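Local atomic coordinates of Hydrogenase/urease maturation factor HypB (Helicobacter pylori, PDB entry 4LPS), a protein that binds and slowly hydrolyses GTP, binds nickel and zinc, and is required for nickel insertion during maturation of [NiFe] hydrogenase and for urease maturation. Residues Lys59-Met62 and Leu63-Leu66; Gln82-Arg85 and Asp86-Arg89; Phe51-Ser54 and Pro55-Lys59. All coordinates share one frame; numbering follows the deposited sequence.

Contact 1 (Lys59-Met62 and Leu63-Leu66); sequences KTTM and LENL. With MG (magnesium ion), chain C; GDP (guanosine-5'-diphosphate), chain D; PO4 (phosphate ion), chain E.
Thr61 and Asn65 lie side by side on the first turns of helix 59-66, with Thr61 CG2 3.8 Å from Asn65 ND2. Four i to i+4 backbone bonds run from Leu63 N to Lys59 O through to Leu66 N to Met62 O. Met62 holds CG anti to its backbone N (chi1 -175°) and bends at its last torsion. Its CE then meets Leu63 CD2 at 4.2 Å, and its CG faces Leu66 CD1. The two threonines share one rotamer but do different work. OG1 sits beside the backbone N in both, on the side of the GDP phosphates. Thr60 OG1 binds magnesium at 2.3 Å. Thr61 OG1 donates to GDP O1A at 2.6 Å, and Thr61 N bonds the same oxygen. Thr60 N adds a nearly straight bond to GDP O2B. The helix start thus grips both phosphates, as P-loop helices do. The extended Glu64 side chain runs past Thr60 O to a salt bridge with Arg89. Asp86 and Glu135 also bind the magnesium. Leu63 packs on Ile133 of strand 131-135, Val76 of strand 74-80 and Leu90 of helix 85-91, while Met62 touches the loop at Met213.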
loop_
_atom_site.group_PDB
_atom_site.type_symbol
_atom_site.label_atom_id
_atom_site.label_comp_id
_atom_site.label_asym_id
_atom_site.label_seq_id
_atom_site.Cartn_x
_atom_site.Cartn_y
_atom_site.Cartn_z
ATOM N N LYS A 59 6.239 5.502 1.325
ATOM C CA LYS A 59 5.175 5.090 0.404
ATOM C C LYS A 59 5.154 5.861 -0.920
ATOM O O LYS A 59 5.162 5.257 -1.995
ATOM C CB LYS A 59 3.805 5.220 1.080
ATOM C CG LYS A 59 3.626 4.340 2.306
ATOM C CD LYS A 59 2.196 4.401 2.827
ATOM C CE LYS A 59 1.850 5.776 3.384
ATOM N NZ LYS A 59 2.873 6.276 4.348
ATOM N N THR A 60 5.095 7.187 -0.844
ATOM C CA THR A 60 5.010 8.008 -2.048
ATOM C C THR A 60 6.257 7.858 -2.919
ATOM O O THR A 60 6.157 7.770 -4.145
ATOM C CB THR A 60 4.799 9.494 -1.706
ATOM O OG1 THR A 60 3.574 9.648 -0.978
ATOM C CG2 THR A 60 4.735 10.336 -2.977
ATOM N N THR A 61 7.426 7.818 -2.283
ATOM C CA THR A 61 8.685 7.648 -3.006
ATOM C C THR A 61 8.691 6.324 -3.756
ATOM O O THR A 61 9.128 6.252 -4.908
ATOM C CB THR A 61 9.902 7.701 -2.060
ATOM O OG1 THR A 61 9.972 8.988 -1.431
ATOM C CG2 THR A 61 11.193 7.444 -2.828
ATOM N N MET A 62 8.197 5.281 -3.098
ATOM C CA MET A 62 8.110 3.963 -3.715
ATOM C C MET A 62 7.238 3.984 -4.966
ATOM O O MET A 62 7.608 3.423 -5.999
ATOM C CB MET A 62 7.558 2.945 -2.722
ATOM C CG MET A 62 7.542 1.527 -3.256
ATOM S SD MET A 62 6.670 0.423 -2.135
ATOM C CE MET A 62 5.007 1.066 -2.310
ATOM N N LEU A 63 6.077 4.627 -4.866
ATOM C CA LEU A 63 5.164 4.734 -5.999
ATOM C C LEU A 63 5.782 5.553 -7.128
ATOM O O LEU A 63 5.600 5.228 -8.302
ATOM C CB LEU A 63 3.828 5.345 -5.562
ATOM C CG LEU A 63 3.005 4.535 -4.553
ATOM C CD1 LEU A 63 1.713 5.247 -4.212
ATOM C CD2 LEU A 63 2.705 3.152 -5.105
ATOM N N GLU A 64 6.497 6.620 -6.775
ATOM C CA GLU A 64 7.228 7.413 -7.763
ATOM C C GLU A 64 8.215 6.543 -8.536
ATOM O O GLU A 64 8.347 6.666 -9.753
ATOM C CB GLU A 64 7.971 8.574 -7.093
ATOM C CG GLU A 64 7.087 9.725 -6.626
ATOM C CD GLU A 64 7.861 10.762 -5.830
ATOM O OE1 GLU A 64 8.674 10.367 -4.967
ATOM O OE2 GLU A 64 7.664 11.972 -6.070
ATOM N N ASN A 65 8.904 5.663 -7.816
ATOM C CA ASN A 65 9.872 4.757 -8.426
ATOM C C ASN A 65 9.212 3.645 -9.245
ATOM O O ASN A 65 9.762 3.197 -10.251
ATOM C CB ASN A 65 10.773 4.151 -7.348
ATOM C CG ASN A 65 11.771 5.151 -6.793
ATOM O OD1 ASN A 65 12.205 6.063 -7.495
ATOM N ND2 ASN A 65 12.126 4.995 -5.520
ATOM N N LEU A 66 8.036 3.198 -8.810
ATOM C CA LEU A 66 7.297 2.167 -9.537
ATOM C C LEU A 66 6.804 2.681 -10.891
ATOM O O LEU A 66 6.656 1.914 -11.842
ATOM C CB LEU A 66 6.117 1.659 -8.705
ATOM C CG LEU A 66 6.422 0.648 -7.594
ATOM C CD1 LEU A 66 5.169 0.364 -6.773
ATOM C CD2 LEU A 66 6.982 -0.636 -8.179
HETATM MG MG MG C . 3.108 9.935 1.287
HETATM P PB GDP D . 5.670 8.571 2.916
HETATM O O1B GDP D . 5.331 9.747 3.797
HETATM O O2B GDP D . 4.908 8.646 1.618
HETATM O O3B GDP D . 5.301 7.278 3.599
HETATM O O3A GDP D . 7.251 8.554 2.636
HETATM P PA GDP D . 7.991 9.614 1.673
HETATM O O1A GDP D . 7.994 9.108 0.254
HETATM O O2A GDP D . 7.377 10.988 1.762
HETATM O "O5'" GDP D . 9.486 9.586 2.240
HETATM C "C5'" GDP D . 9.837 10.336 3.401
HETATM C "C4'" GDP D . 11.338 10.586 3.379
HETATM O "O4'" GDP D . 12.031 9.341 3.279
HETATM C "C3'" GDP D . 11.731 11.398 2.159
HETATM O "O3'" GDP D . 12.735 12.334 2.562
HETATM C "C2'" GDP D . 12.353 10.404 1.205
HETATM O "O2'" GDP D . 13.389 11.020 0.442
HETATM C "C1'" GDP D . 12.922 9.374 2.160
HETATM N N9 GDP D . 13.008 8.019 1.571
HETATM C C8 GDP D . 12.050 7.330 0.921
HETATM N N7 GDP D . 12.509 6.107 0.556
HETATM C C5 GDP D . 13.781 5.998 0.990
HETATM C C6 GDP D . 14.855 4.977 0.951
HETATM O O6 GDP D . 14.673 3.874 0.398
HETATM N N1 GDP D . 16.028 5.270 1.527
HETATM C C2 GDP D . 16.253 6.453 2.130
HETATM N N2 GDP D . 17.461 6.690 2.693
HETATM N N3 GDP D . 15.318 7.431 2.204
HETATM C C4 GDP D . 14.094 7.260 1.663
HETATM P P PO4 E . 2.082 9.838 4.738
HETATM O O1 PO4 E . 0.598 9.607 4.601
HETATM O O2 PO4 E . 2.652 10.156 3.380
HETATM O O3 PO4 E . 2.326 10.994 5.673
HETATM O O4 PO4 E . 2.731 8.595 5.286
HETATM O O HOH W 1 4.605 11.576 1.725
#

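Contact 2 (Gln82-Arg85 and Asp86-Arg89); sequences QTNR and DADR. With MG (magnesium ion), chain C; GDP (guanosine-5'-diphosphate), chain D.
Asp88 turns its side chain back toward the backbone of Asn84, at the start of helix 85-91. Asp88 N donates to Asn84 O at 3.0 Å. The carboxylate lies close to the same carbonyl, but OD2 and Asn84 O are both acceptors and make no bond. The charge of Asp88 is answered by Arg91, through a salt bridge from OD1. Arg91 also bonds Asn84 OD1, so one arginine ties the two side chains together. Asn84 holds the N-cap position, yet its side chain makes no capping bond. Its OD1, bonded to Arg91, also lies 3.9 Å from Ala87 CB.

One residue further on, Arg89 N donates to Arg85 O. The first carbons of the Arg89 side chain run along this carbonyl, with CG at 3.5 Å from Arg85 O. The chain then bends at chi3 (65°) and carries the guanidinium to the GDP alpha phosphate. Arg89 NH2 meets GDP O2A at 3.1 Å in an almost straight bond (177°), with the oxygen at the edge of the group and in its plane. Arg89 NH1 reaches GDP O1A at 3.3 Å. Asp86 OD1 lies well out of that plane, so its long pairing with Arg89 NH2 is one of charges alone. Asp86 OD2 binds magnesium at 2.6 Å, alongside Thr60 and Glu135. Arg89 also reaches across to helix 59-66. On another side, Asn84 and Ala87 pack on Gln99 of strand 97-101.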
loop_
_atom_site.group_PDB
_atom_site.type_symbol
_atom_site.label_atom_id
_atom_site.label_comp_id
_atom_site.label_asym_id
_atom_site.label_seq_id
_atom_site.Cartn_x
_atom_site.Cartn_y
_atom_site.Cartn_z
ATOM N N GLN A 82 -4.725 16.518 5.045
ATOM C CA GLN A 82 -4.808 17.746 4.254
ATOM C C GLN A 82 -3.690 17.831 3.219
ATOM O O GLN A 82 -2.747 17.038 3.251
ATOM C CB GLN A 82 -4.743 18.979 5.165
ATOM C CG GLN A 82 -5.875 19.099 6.175
ATOM C CD GLN A 82 -7.225 19.290 5.516
ATOM O OE1 GLN A 82 -7.316 19.705 4.359
ATOM N NE2 GLN A 82 -8.288 18.993 6.254
ATOM N N THR A 83 -3.823 18.797 2.305
ATOM C CA THR A 83 -2.861 19.086 1.227
ATOM C C THR A 83 -2.870 18.017 0.141
ATOM O O THR A 83 -3.211 16.858 0.387
ATOM C CB THR A 83 -1.399 19.252 1.722
ATOM O OG1 THR A 83 -0.825 17.963 1.978
ATOM C CG2 THR A 83 -1.328 20.126 2.972
ATOM N N ASN A 84 -2.506 18.432 -1.068
ATOM C CA ASN A 84 -2.336 17.526 -2.196
ATOM C C ASN A 84 -0.855 17.292 -2.462
ATOM O O ASN A 84 -0.434 17.207 -3.614
ATOM C CB ASN A 84 -3.007 18.095 -3.453
ATOM C CG ASN A 84 -4.418 17.581 -3.653
ATOM O OD1 ASN A 84 -4.704 16.888 -4.631
ATOM N ND2 ASN A 84 -5.300 17.885 -2.707
ATOM N N ARG A 85 -0.063 17.178 -1.399
ATOM C CA ARG A 85 1.385 17.108 -1.562
ATOM C C ARG A 85 1.812 15.778 -2.182
ATOM O O ARG A 85 2.620 15.765 -3.109
ATOM C CB ARG A 85 2.106 17.343 -0.228
ATOM C CG ARG A 85 2.391 18.822 0.062
ATOM C CD ARG A 85 2.654 19.111 1.533
ATOM N NE ARG A 85 2.964 20.527 1.743
ATOM C CZ ARG A 85 3.547 21.019 2.832
ATOM N NH1 ARG A 85 3.898 20.213 3.825
ATOM N NH2 ARG A 85 3.788 22.319 2.927
ATOM N N ASP A 86 1.289 14.668 -1.671
ATOM C CA ASP A 86 1.640 13.363 -2.221
ATOM C C ASP A 86 1.085 13.181 -3.636
ATOM O O ASP A 86 1.780 12.685 -4.521
ATOM C CB ASP A 86 1.154 12.237 -1.307
ATOM C CG ASP A 86 1.866 12.228 0.031
ATOM O OD1 ASP A 86 3.025 12.691 0.087
ATOM O OD2 ASP A 86 1.275 11.748 1.023
ATOM N N ALA A 87 -0.167 13.578 -3.842
ATOM C CA ALA A 87 -0.818 13.430 -5.140
ATOM C C ALA A 87 -0.093 14.224 -6.221
ATOM O O ALA A 87 0.058 13.757 -7.352
ATOM C CB ALA A 87 -2.275 13.860 -5.055
ATOM N N ASP A 88 0.338 15.431 -5.867
ATOM C CA ASP A 88 1.083 16.288 -6.786
ATOM C C ASP A 88 2.431 15.691 -7.181
ATOM O O ASP A 88 2.809 15.737 -8.351
ATOM C CB ASP A 88 1.296 17.675 -6.177
ATOM C CG ASP A 88 0.079 18.565 -6.314
ATOM O OD1 ASP A 88 -0.745 18.315 -7.218
ATOM O OD2 ASP A 88 -0.047 19.525 -5.521
ATOM N N ARG A 89 3.160 15.149 -6.208
ATOM C CA ARG A 89 4.420 14.465 -6.496
ATOM C C ARG A 89 4.226 13.353 -7.521
ATOM O O ARG A 89 5.055 13.164 -8.412
ATOM C CB ARG A 89 5.027 13.879 -5.217
ATOM C CG ARG A 89 5.747 14.884 -4.327
ATOM C CD ARG A 89 5.994 14.305 -2.939
ATOM N NE ARG A 89 6.919 13.172 -2.976
ATOM C CZ ARG A 89 7.239 12.425 -1.921
ATOM N NH1 ARG A 89 8.089 11.418 -2.056
ATOM N NH2 ARG A 89 6.707 12.681 -0.735
HETATM MG MG MG C . 3.108 9.935 1.287
HETATM P PB GDP D . 5.670 8.571 2.916
HETATM O O1B GDP D . 5.331 9.747 3.797
HETATM O O2B GDP D . 4.908 8.646 1.618
HETATM O O3B GDP D . 5.301 7.278 3.599
HETATM O O3A GDP D . 7.251 8.554 2.636
HETATM P PA GDP D . 7.991 9.614 1.673
HETATM O O1A GDP D . 7.994 9.108 0.254
HETATM O O2A GDP D . 7.377 10.988 1.762
HETATM O "O5'" GDP D . 9.486 9.586 2.240
HETATM C "C5'" GDP D . 9.837 10.336 3.401
HETATM C "C4'" GDP D . 11.338 10.586 3.379
HETATM O "O4'" GDP D . 12.031 9.341 3.279
HETATM C "C3'" GDP D . 11.731 11.398 2.159
HETATM O "O3'" GDP D . 12.735 12.334 2.562
HETATM C "C2'" GDP D . 12.353 10.404 1.205
HETATM O "O2'" GDP D . 13.389 11.020 0.442
HETATM C "C1'" GDP D . 12.922 9.374 2.160
HETATM N N9 GDP D . 13.008 8.019 1.571
HETATM C C8 GDP D . 12.050 7.330 0.921
HETATM N N7 GDP D . 12.509 6.107 0.556
HETATM C C5 GDP D . 13.781 5.998 0.990
HETATM C C6 GDP D . 14.855 4.977 0.951
HETATM O O6 GDP D . 14.673 3.874 0.398
HETATM N N1 GDP D . 16.028 5.270 1.527
HETATM C C2 GDP D . 16.253 6.453 2.130
HETATM N N2 GDP D . 17.461 6.690 2.693
HETATM N N3 GDP D . 15.318 7.431 2.204
HETATM C C4 GDP D . 14.094 7.260 1.663
HETATM O O HOH W 1 4.605 11.576 1.725
#

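Contact 3 (Phe51-Ser54 and Pro55-Lys59). With GDP (guanosine-5'-diphosphate), chain D; PO4 (phosphate ion), chain E.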
loop_
_atom_site.group_PDB
_atom_site.type_symbol
_atom_site.label_atom_id
_atom_site.label_comp_id
_atom_site.label_asym_id
_atom_site.label_seq_id
_atom_site.Cartn_x
_atom_site.Cartn_y
_atom_site.Cartn_z
ATOM N N PHE A 51 -1.587 0.205 0.590
ATOM C CA PHE A 51 -0.311 0.383 1.280
ATOM C C PHE A 51 -0.473 1.143 2.591
ATOM O O PHE A 51 -0.995 2.257 2.618
ATOM C CB PHE A 51 0.689 1.100 0.375
ATOM C CG PHE A 51 1.258 0.226 -0.703
ATOM C CD1 PHE A 51 2.327 -0.621 -0.438
ATOM C CD2 PHE A 51 0.725 0.247 -1.983
ATOM C CE1 PHE A 51 2.852 -1.434 -1.435
ATOM C CE2 PHE A 51 1.245 -0.560 -2.984
ATOM C CZ PHE A 51 2.311 -1.400 -2.710
ATOM N N MET A 52 -0.013 0.528 3.677
ATOM C CA MET A 52 -0.111 1.121 5.000
ATOM C C MET A 52 1.257 1.204 5.659
ATOM O O MET A 52 2.103 0.332 5.457
ATOM C CB MET A 52 -1.077 0.305 5.857
ATOM C CG MET A 52 -2.526 0.431 5.414
ATOM S SD MET A 52 -3.597 -0.758 6.237
ATOM C CE MET A 52 -2.895 -2.294 5.635
ATOM N N SER A 53 1.479 2.272 6.419
ATOM C CA SER A 53 2.731 2.458 7.144
ATOM C C SER A 53 2.608 3.635 8.097
ATOM O O SER A 53 1.589 4.324 8.111
ATOM C CB SER A 53 3.894 2.697 6.179
ATOM O OG SER A 53 3.905 4.042 5.735
ATOM N N SER A 54 3.658 3.874 8.874
ATOM C CA SER A 54 3.781 5.111 9.629
ATOM C C SER A 54 3.950 6.268 8.654
ATOM O O SER A 54 4.308 6.053 7.495
ATOM C CB SER A 54 4.974 5.058 10.587
ATOM O OG SER A 54 4.913 3.931 11.437
ATOM N N PRO A 55 3.663 7.500 9.104
ATOM C CA PRO A 55 4.047 8.640 8.267
ATOM C C PRO A 55 5.541 8.610 7.934
ATOM O O PRO A 55 6.361 8.396 8.833
ATOM C CB PRO A 55 3.702 9.853 9.138
ATOM C CG PRO A 55 2.652 9.351 10.086
ATOM C CD PRO A 55 3.011 7.921 10.356
ATOM N N GLY A 56 5.885 8.804 6.665
ATOM C CA GLY A 56 7.277 8.912 6.261
ATOM C C GLY A 56 8.059 7.626 6.049
ATOM O O GLY A 56 9.279 7.670 5.903
ATOM N N SER A 57 7.380 6.484 6.022
ATOM C CA SER A 57 8.064 5.212 5.786
ATOM C C SER A 57 8.568 5.054 4.346
ATOM O O SER A 57 9.389 4.177 4.074
ATOM C CB SER A 57 7.147 4.041 6.145
ATOM O OG SER A 57 6.881 4.019 7.537
ATOM N N GLY A 58 8.090 5.895 3.431
ATOM C CA GLY A 58 8.543 5.840 2.051
ATOM C C GLY A 58 7.528 5.404 1.005
ATOM O O GLY A 58 7.915 4.978 -0.082
ATOM N N LYS A 59 6.239 5.502 1.325
ATOM C CA LYS A 59 5.175 5.090 0.404
ATOM C C LYS A 59 5.154 5.861 -0.920
ATOM O O LYS A 59 5.162 5.257 -1.995
ATOM C CB LYS A 59 3.805 5.220 1.080
ATOM C CG LYS A 59 3.626 4.340 2.306
ATOM C CD LYS A 59 2.196 4.401 2.827
ATOM C CE LYS A 59 1.850 5.776 3.384
ATOM N NZ LYS A 59 2.873 6.276 4.348
HETATM P PB GDP D . 5.670 8.571 2.916
HETATM O O1B GDP D . 5.331 9.747 3.797
HETATM O O2B GDP D . 4.908 8.646 1.618
HETATM O O3B GDP D . 5.301 7.278 3.599
HETATM O O3A GDP D . 7.251 8.554 2.636
HETATM P PA GDP D . 7.991 9.614 1.673
HETATM O O1A GDP D . 7.994 9.108 0.254
HETATM O O2A GDP D . 7.377 10.988 1.762
HETATM O "O5'" GDP D . 9.486 9.586 2.240
HETATM C "C5'" GDP D . 9.837 10.336 3.401
HETATM C "C4'" GDP D . 11.338 10.586 3.379
HETATM O "O4'" GDP D . 12.031 9.341 3.279
HETATM C "C3'" GDP D . 11.731 11.398 2.159
HETATM O "O3'" GDP D . 12.735 12.334 2.562
HETATM C "C2'" GDP D . 12.353 10.404 1.205
HETATM O "O2'" GDP D . 13.389 11.020 0.442
HETATM C "C1'" GDP D . 12.922 9.374 2.160
HETATM N N9 GDP D . 13.008 8.019 1.571
HETATM C C8 GDP D . 12.050 7.330 0.921
HETATM N N7 GDP D . 12.509 6.107 0.556
HETATM C C5 GDP D . 13.781 5.998 0.990
HETATM C C6 GDP D . 14.855 4.977 0.951
HETATM O O6 GDP D . 14.673 3.874 0.398
HETATM N N1 GDP D . 16.028 5.270 1.527
HETATM C C2 GDP D . 16.253 6.453 2.130
HETATM N N2 GDP D . 17.461 6.690 2.693
HETATM N N3 GDP D . 15.318 7.431 2.204
HETATM C C4 GDP D . 14.094 7.260 1.663
HETATM P P PO4 E . 2.082 9.838 4.738
HETATM O O1 PO4 E . 0.598 9.607 4.601
HETATM O O2 PO4 E . 2.652 10.156 3.380
HETATM O O3 PO4 E . 2.326 10.994 5.673
HETATM O O4 PO4 E . 2.731 8.595 5.286
#
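Phe51 opens the run from strand 47-52 into the P-loop (Walker A motif), which here reads Gly56-Ser57-Gly58-Lys59-Thr60 at its end. Its carbonyl O lies 3.9 Å from Lys59 CD, and its CB faces the same carbon. The ring leads away and packs on Ile133, Ile154 and Leu156 of the two flanking strands. Met52 points away from the loop. Its backbone bonds to Ile154 and Leu156 hold it in the sheet.

Ser53 turns inward. Its OG stands between the backbone N and the carbonyl carbon (chi1 80°), which directs it into the loop. There it donates to Ser54 O at 2.7 Å and accepts a bond from Lys59 NZ at 2.8 Å. Ser57 CB packs against the same side chain.

Ser54 begins a type II beta turn that ends at Ser57, closed by a weak bond from Ser57 N to Ser54 O. Gly56 takes the positive phi of this turn. The hydroxyls of Ser54 and Ser57 both bond to the carboxylate of Glu161, which bridges the two ends of the turn. The following residues wrap the beta phosphate of GDP. Gly58 N donates to GDP O3B at 3.1 Å, and Lys59 N bonds the same oxygen. Backbone angles at Gly58 call for glycine. The bent end of Lys59 brings its ammonium within reach of both GDP and a phosphate ion, probably from the crystallisation liquor. Lys59 NZ donates to GDP O3B at 2.7 Å and to PO4 O4 at 2.5 Å.

Overall arrangement
Contacts 1 and 3 are buried, while contact 2 lies at the surface. Contact 3 leads out of strand 47-52, and contact 1 continues it into helix 59-66. Lys59 belongs to both, and Met62 CE packs on Phe51 CE1 at 3.4 Å. Contact 2 spans the loop into the next helix, 85-91, and touches contact 1 but not contact 3. The tie between contacts 1 and 2 is largely polar, through Glu64 and Arg89, with Thr60 CG2 also packed on Arg89. Contacts 1 and 2 both bind magnesium. All three reach GDP, by different means. Contact 3 uses mainly loop amides and a lysine, contact 1 helix-start amides and hydroxyls, and contact 2 a guanidinium.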